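Glycosylation Associate Protein 1 (Streptococcus agalactiae serotype V, PDB 6OYC) probably acts as a GT-B-like member of the Gap123 complex, which is associated with glycosylation and accessory Sec secretion of a streptococcal adhesin. Local coordinates at residues Pro302-Gln314 and Trp487-Tyr501. Sequence-based numbering, arbitrary orientation.
Sequences PFDTRLALGKSNQ and WNRSLIYSIDKINDY
Phe303 sets its CB squarely over the ring of Tyr501, 4.2 Å from the centroid and 5° off the normal, a CH-pi contact. The two rings are oblique, with planes 56° apart; the methylene lies over the tyrosine face while Phe303 CD2 touches Tyr501 near CB and CG. With CG of Phe303 anti to its own carbonyl carbon (chi1 -64°), the phenyl ring is laid against helix 484-502: Ile498 CA sits over one face, and Ile498 CD1 comes within 3.5 Å of Phe303 CD1. Further round, Phe303 CZ is 3.6 Å from Lys497 O. Thr305 adds its methyl, CG2 reaching Tyr501 CE1 at 3.4 Å, while its hydroxyl bonds to Tyr43; Tyr501 OH is hydrogen-bonded to Asn36 O, which ties this end to helix 33-43.

Midway, Leu309 rests CD2 against both Leu491 CD1 and Ile495 CG1, 4.0 Å from each atom. Gly310 then brings its CA to the edge of the Trp487 ring and 3.7 Å from Leu491 CD2, the backbone itself lying against both with no side chain between. At the far end Ser312 OG and Asn313 OD1 approach the six-membered ring of Trp487 obliquely, OD1 standing 3.3 Å from CZ3 of the indole. Ser312 OG has its polar partner in Arg425, Asn313 OD1 accepts from Arg425 NH1, and Trp487 NE1 donates to Arg425 O.

This loop links strand 297-299 of one parallel sheet to strand 318-323 of the other, the two Rossmann-like halves of a GT-B architecture, and runs along helix 484-502, near the C-terminus. No hydrogen bond spans the two segments: apolar and aromatic surfaces hold them together, while Asn36, Tyr43 and Arg425 satisfy polar groups along the contact.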
loop_
_atom_site.group_PDB
_atom_site.type_symbol
_atom_site.label_atom_id
_atom_site.label_comp_id
_atom_site.label_asym_id
_atom_site.label_seq_id
_atom_site.Cartn_x
_atom_site.Cartn_y
_atom_site.Cartn_z
ATOM N N PRO A 302 6.265 -5.347 -11.368
ATOM C CA PRO A 302 5.306 -4.405 -10.748
ATOM C C PRO A 302 5.749 -2.943 -10.767
ATOM O O PRO A 302 5.923 -2.325 -9.719
ATOM C CB PRO A 302 5.207 -4.947 -9.316
ATOM C CG PRO A 302 6.547 -5.591 -9.054
ATOM C CD PRO A 302 6.996 -6.159 -10.375
ATOM N N PHE A 303 5.867 -2.365 -11.966
ATOM C CA PHE A 303 6.197 -0.947 -12.112
ATOM C C PHE A 303 5.146 -0.042 -11.480
ATOM O O PHE A 303 3.939 -0.292 -11.583
ATOM C CB PHE A 303 6.323 -0.573 -13.588
ATOM C CG PHE A 303 7.436 -1.261 -14.295
ATOM C CD1 PHE A 303 8.756 -0.881 -14.075
ATOM C CD2 PHE A 303 7.169 -2.282 -15.209
ATOM C CE1 PHE A 303 9.797 -1.523 -14.741
ATOM C CE2 PHE A 303 8.193 -2.919 -15.883
ATOM C CZ PHE A 303 9.515 -2.539 -15.651
ATOM N N ASP A 304 5.612 1.041 -10.858
ATOM C CA ASP A 304 4.765 2.112 -10.326
ATOM C C ASP A 304 5.131 3.392 -11.066
ATOM O O ASP A 304 6.132 4.038 -10.744
ATOM C CB ASP A 304 4.950 2.289 -8.819
ATOM C CG ASP A 304 4.108 3.445 -8.249
ATOM O OD1 ASP A 304 3.295 4.050 -8.993
ATOM O OD2 ASP A 304 4.260 3.743 -7.048
ATOM N N THR A 305 4.301 3.782 -12.031
ATOM C CA THR A 305 4.677 4.875 -12.920
ATOM C C THR A 305 4.420 6.260 -12.337
ATOM O O THR A 305 4.662 7.248 -13.030
ATOM C CB THR A 305 3.943 4.733 -14.247
ATOM O OG1 THR A 305 2.561 4.478 -13.989
ATOM C CG2 THR A 305 4.537 3.552 -15.068
ATOM N N ARG A 306 3.947 6.372 -11.095
ATOM C CA ARG A 306 3.961 7.674 -10.436
ATOM C C ARG A 306 5.377 8.203 -10.211
ATOM O O ARG A 306 5.535 9.389 -9.902
ATOM C CB ARG A 306 3.234 7.607 -9.085
ATOM C CG ARG A 306 1.763 7.169 -9.141
ATOM C CD ARG A 306 1.190 6.908 -7.741
ATOM N NE ARG A 306 1.850 5.792 -7.064
ATOM C CZ ARG A 306 1.725 5.524 -5.764
ATOM N NH1 ARG A 306 0.956 6.292 -5.007
ATOM N NH2 ARG A 306 2.383 4.502 -5.223
ATOM N N LEU A 307 6.401 7.354 -10.300
ATOM C CA LEU A 307 7.773 7.810 -10.085
ATOM C C LEU A 307 8.243 8.661 -11.266
ATOM O O LEU A 307 7.991 8.330 -12.429
ATOM C CB LEU A 307 8.716 6.612 -9.911
ATOM C CG LEU A 307 8.878 5.916 -8.555
ATOM C CD1 LEU A 307 9.540 6.833 -7.508
ATOM C CD2 LEU A 307 7.533 5.370 -8.052
ATOM N N ALA A 308 8.924 9.764 -10.965
ATOM C CA ALA A 308 9.590 10.538 -12.006
ATOM C C ALA A 308 10.889 9.857 -12.422
ATOM O O ALA A 308 11.563 9.210 -11.613
ATOM C CB ALA A 308 9.885 11.959 -11.531
ATOM N N LEU A 309 11.231 9.992 -13.699
ATOM C CA LEU A 309 12.438 9.388 -14.251
ATOM C C LEU A 309 13.476 10.462 -14.536
ATOM O O LEU A 309 13.184 11.441 -15.234
ATOM C CB LEU A 309 12.131 8.626 -15.538
ATOM C CG LEU A 309 11.363 7.316 -15.418
ATOM C CD1 LEU A 309 9.990 7.447 -16.045
ATOM C CD2 LEU A 309 12.148 6.207 -16.098
ATOM N N GLY A 310 14.677 10.284 -13.986
ATOM C CA GLY A 310 15.850 11.015 -14.439
ATOM C C GLY A 310 15.959 12.463 -14.028
ATOM O O GLY A 310 16.859 13.156 -14.517
ATOM N N LYS A 311 15.096 12.954 -13.136
ATOM C CA LYS A 311 15.176 14.360 -12.764
ATOM C C LYS A 311 16.460 14.714 -12.024
ATOM O O LYS A 311 16.780 15.904 -11.915
ATOM C CB LYS A 311 13.965 14.761 -11.920
ATOM C CG LYS A 311 12.734 15.092 -12.747
ATOM C CD LYS A 311 11.973 16.276 -12.157
ATOM C CE LYS A 311 10.478 16.115 -12.393
ATOM N NZ LYS A 311 9.655 16.588 -11.242
ATOM N N SER A 312 17.217 13.734 -11.526
ATOM C CA SER A 312 18.476 14.067 -10.862
ATOM C C SER A 312 19.522 14.629 -11.817
ATOM O O SER A 312 20.582 15.062 -11.356
ATOM C CB SER A 312 19.059 12.843 -10.146
ATOM O OG SER A 312 19.663 11.947 -11.060
ATOM N N ASN A 313 19.264 14.619 -13.128
ATOM C CA ASN A 313 20.169 15.266 -14.074
ATOM C C ASN A 313 20.185 16.782 -13.914
ATOM O O ASN A 313 21.110 17.431 -14.421
ATOM C CB ASN A 313 19.782 14.892 -15.514
ATOM C CG ASN A 313 20.334 13.538 -15.940
ATOM O OD1 ASN A 313 21.198 12.970 -15.273
ATOM N ND2 ASN A 313 19.841 13.020 -17.051
ATOM N N GLN A 314 19.209 17.343 -13.193
ATOM C CA GLN A 314 18.974 18.777 -13.094
ATOM C C GLN A 314 19.437 19.372 -11.762
ATOM O O GLN A 314 19.073 20.512 -11.443
ATOM C CB GLN A 314 17.478 19.068 -13.310
ATOM C CG GLN A 314 16.883 18.377 -14.547
ATOM C CD GLN A 314 15.355 18.346 -14.557
ATOM O OE1 GLN A 314 14.694 18.919 -13.681
ATOM N NE2 GLN A 314 14.788 17.670 -15.554
ATOM N N TRP A 487 25.536 5.732 -14.976
ATOM C CA TRP A 487 24.222 6.185 -14.546
ATOM C C TRP A 487 23.249 6.254 -15.714
ATOM O O TRP A 487 22.097 5.819 -15.598
ATOM C CB TRP A 487 24.347 7.539 -13.865
ATOM C CG TRP A 487 23.159 7.887 -13.054
ATOM C CD1 TRP A 487 22.939 7.578 -11.738
ATOM C CD2 TRP A 487 22.004 8.600 -13.501
ATOM N NE1 TRP A 487 21.715 8.065 -11.341
ATOM C CE2 TRP A 487 21.122 8.696 -12.404
ATOM C CE3 TRP A 487 21.633 9.175 -14.722
ATOM C CZ2 TRP A 487 19.899 9.340 -12.492
ATOM C CZ3 TRP A 487 20.421 9.820 -14.804
ATOM C CH2 TRP A 487 19.568 9.899 -13.701
ATOM N N ASN A 488 23.689 6.782 -16.855
ATOM C CA ASN A 488 22.771 6.857 -17.985
ATOM C C ASN A 488 22.451 5.482 -18.537
ATOM O O ASN A 488 21.360 5.281 -19.080
ATOM C CB ASN A 488 23.333 7.748 -19.086
ATOM C CG ASN A 488 23.526 9.169 -18.629
ATOM O OD1 ASN A 488 22.640 9.759 -18.003
ATOM N ND2 ASN A 488 24.690 9.733 -18.933
ATOM N N ARG A 489 23.374 4.526 -18.418
ATOM C CA ARG A 489 23.030 3.166 -18.813
ATOM C C ARG A 489 21.842 2.659 -18.007
ATOM O O ARG A 489 21.004 1.915 -18.530
ATOM C CB ARG A 489 24.240 2.239 -18.641
ATOM C CG ARG A 489 23.924 0.766 -18.898
ATOM C CD ARG A 489 25.137 -0.021 -19.386
ATOM N NE ARG A 489 26.023 -0.350 -18.278
ATOM C CZ ARG A 489 27.126 0.329 -17.974
ATOM N NH1 ARG A 489 27.497 1.367 -18.712
ATOM N NH2 ARG A 489 27.868 -0.039 -16.937
ATOM N N SER A 490 21.746 3.086 -16.743
ATOM C CA SER A 490 20.690 2.619 -15.857
ATOM C C SER A 490 19.354 3.270 -16.203
ATOM O O SER A 490 18.320 2.590 -16.282
ATOM C CB SER A 490 21.071 2.901 -14.403
ATOM O OG SER A 490 19.994 2.590 -13.532
ATOM N N LEU A 491 19.358 4.587 -16.414
ATOM C CA LEU A 491 18.149 5.275 -16.860
ATOM C C LEU A 491 17.624 4.679 -18.160
ATOM O O LEU A 491 16.423 4.410 -18.297
ATOM C CB LEU A 491 18.432 6.767 -17.027
ATOM C CG LEU A 491 17.277 7.713 -17.380
ATOM C CD1 LEU A 491 15.930 7.338 -16.697
ATOM C CD2 LEU A 491 17.700 9.115 -17.015
ATOM N N ILE A 492 18.517 4.441 -19.119
ATOM C CA ILE A 492 18.107 3.903 -20.410
ATOM C C ILE A 492 17.572 2.491 -20.249
ATOM O O ILE A 492 16.622 2.081 -20.930
ATOM C CB ILE A 492 19.289 3.949 -21.396
ATOM C CG1 ILE A 492 19.519 5.381 -21.872
ATOM C CG2 ILE A 492 19.078 2.979 -22.552
ATOM C CD1 ILE A 492 20.956 5.662 -22.271
ATOM N N TYR A 493 18.186 1.719 -19.353
ATOM C CA TYR A 493 17.708 0.368 -19.102
ATOM C C TYR A 493 16.297 0.400 -18.543
ATOM O O TYR A 493 15.442 -0.394 -18.946
ATOM C CB TYR A 493 18.670 -0.338 -18.148
ATOM C CG TYR A 493 18.197 -1.645 -17.549
ATOM C CD1 TYR A 493 17.250 -1.669 -16.526
ATOM C CD2 TYR A 493 18.747 -2.855 -17.961
ATOM C CE1 TYR A 493 16.835 -2.862 -15.957
ATOM C CE2 TYR A 493 18.340 -4.062 -17.391
ATOM C CZ TYR A 493 17.384 -4.057 -16.388
ATOM O OH TYR A 493 16.965 -5.243 -15.816
ATOM N N SER A 494 16.033 1.316 -17.613
ATOM C CA SER A 494 14.701 1.399 -17.033
ATOM C C SER A 494 13.677 1.840 -18.068
ATOM O O SER A 494 12.592 1.253 -18.163
ATOM C CB SER A 494 14.721 2.344 -15.834
ATOM O OG SER A 494 15.680 1.891 -14.890
ATOM N N ILE A 495 14.027 2.843 -18.884
ATOM C CA ILE A 495 13.069 3.436 -19.819
ATOM C C ILE A 495 12.502 2.387 -20.764
ATOM O O ILE A 495 11.305 2.400 -21.074
ATOM C CB ILE A 495 13.738 4.585 -20.588
ATOM C CG1 ILE A 495 13.813 5.821 -19.699
ATOM C CG2 ILE A 495 12.966 4.893 -21.842
ATOM C CD1 ILE A 495 14.717 6.906 -20.224
ATOM N N ASP A 496 13.344 1.450 -21.214
ATOM C CA ASP A 496 12.885 0.441 -22.146
ATOM C C ASP A 496 12.038 -0.619 -21.455
ATOM O O ASP A 496 10.982 -0.995 -21.961
ATOM C CB ASP A 496 14.071 -0.197 -22.881
ATOM C CG ASP A 496 14.924 0.825 -23.584
ATOM O OD1 ASP A 496 16.159 0.655 -23.692
ATOM O OD2 ASP A 496 14.318 1.800 -24.081
ATOM N N LYS A 497 12.498 -1.129 -20.319
ATOM C CA LYS A 497 11.667 -2.020 -19.516
ATOM C C LYS A 497 10.325 -1.370 -19.168
ATOM O O LYS A 497 9.270 -2.021 -19.199
ATOM C CB LYS A 497 12.430 -2.434 -18.244
ATOM C CG LYS A 497 13.562 -3.417 -18.517
ATOM C CD LYS A 497 13.540 -4.609 -17.565
ATOM C CE LYS A 497 14.025 -5.865 -18.288
ATOM N NZ LYS A 497 15.132 -5.581 -19.261
ATOM N N ILE A 498 10.351 -0.081 -18.843
ATOM C CA ILE A 498 9.129 0.665 -18.564
ATOM C C ILE A 498 8.123 0.500 -19.699
ATOM O O ILE A 498 6.923 0.299 -19.467
ATOM C CB ILE A 498 9.478 2.150 -18.320
ATOM C CG1 ILE A 498 10.012 2.361 -16.890
ATOM C CG2 ILE A 498 8.296 3.071 -18.650
ATOM C CD1 ILE A 498 9.011 2.125 -15.789
ATOM N N ASN A 499 8.597 0.547 -20.948
ATOM C CA ASN A 499 7.688 0.697 -22.079
ATOM C C ASN A 499 6.989 -0.598 -22.474
ATOM O O ASN A 499 5.921 -0.541 -23.088
ATOM C CB ASN A 499 8.440 1.295 -23.263
ATOM C CG ASN A 499 8.983 2.683 -22.954
ATOM O OD1 ASN A 499 8.601 3.307 -21.952
ATOM N ND2 ASN A 499 9.881 3.171 -23.803
ATOM N N ASP A 500 7.530 -1.762 -22.114
ATOM C CA ASP A 500 6.744 -2.978 -22.285
ATOM C C ASP A 500 5.435 -2.894 -21.513
ATOM O O ASP A 500 4.486 -3.623 -21.823
ATOM C CB ASP A 500 7.544 -4.204 -21.832
ATOM C CG ASP A 500 8.951 -4.226 -22.400
ATOM O OD1 ASP A 500 9.862 -4.763 -21.729
ATOM O OD2 ASP A 500 9.147 -3.701 -23.520
ATOM N N TYR A 501 5.375 -1.989 -20.538
ATOM C CA TYR A 501 4.275 -1.754 -19.618
ATOM C C TYR A 501 3.406 -0.565 -20.017
ATOM O O TYR A 501 2.186 -0.629 -19.880
ATOM C CB TYR A 501 4.863 -1.542 -18.214
ATOM C CG TYR A 501 3.911 -1.084 -17.141
ATOM C CD1 TYR A 501 3.744 0.267 -16.852
ATOM C CD2 TYR A 501 3.206 -2.007 -16.389
ATOM C CE1 TYR A 501 2.878 0.677 -15.856
ATOM C CE2 TYR A 501 2.334 -1.608 -15.397
ATOM C CZ TYR A 501 2.185 -0.268 -15.126
ATOM O OH TYR A 501 1.325 0.102 -14.126
#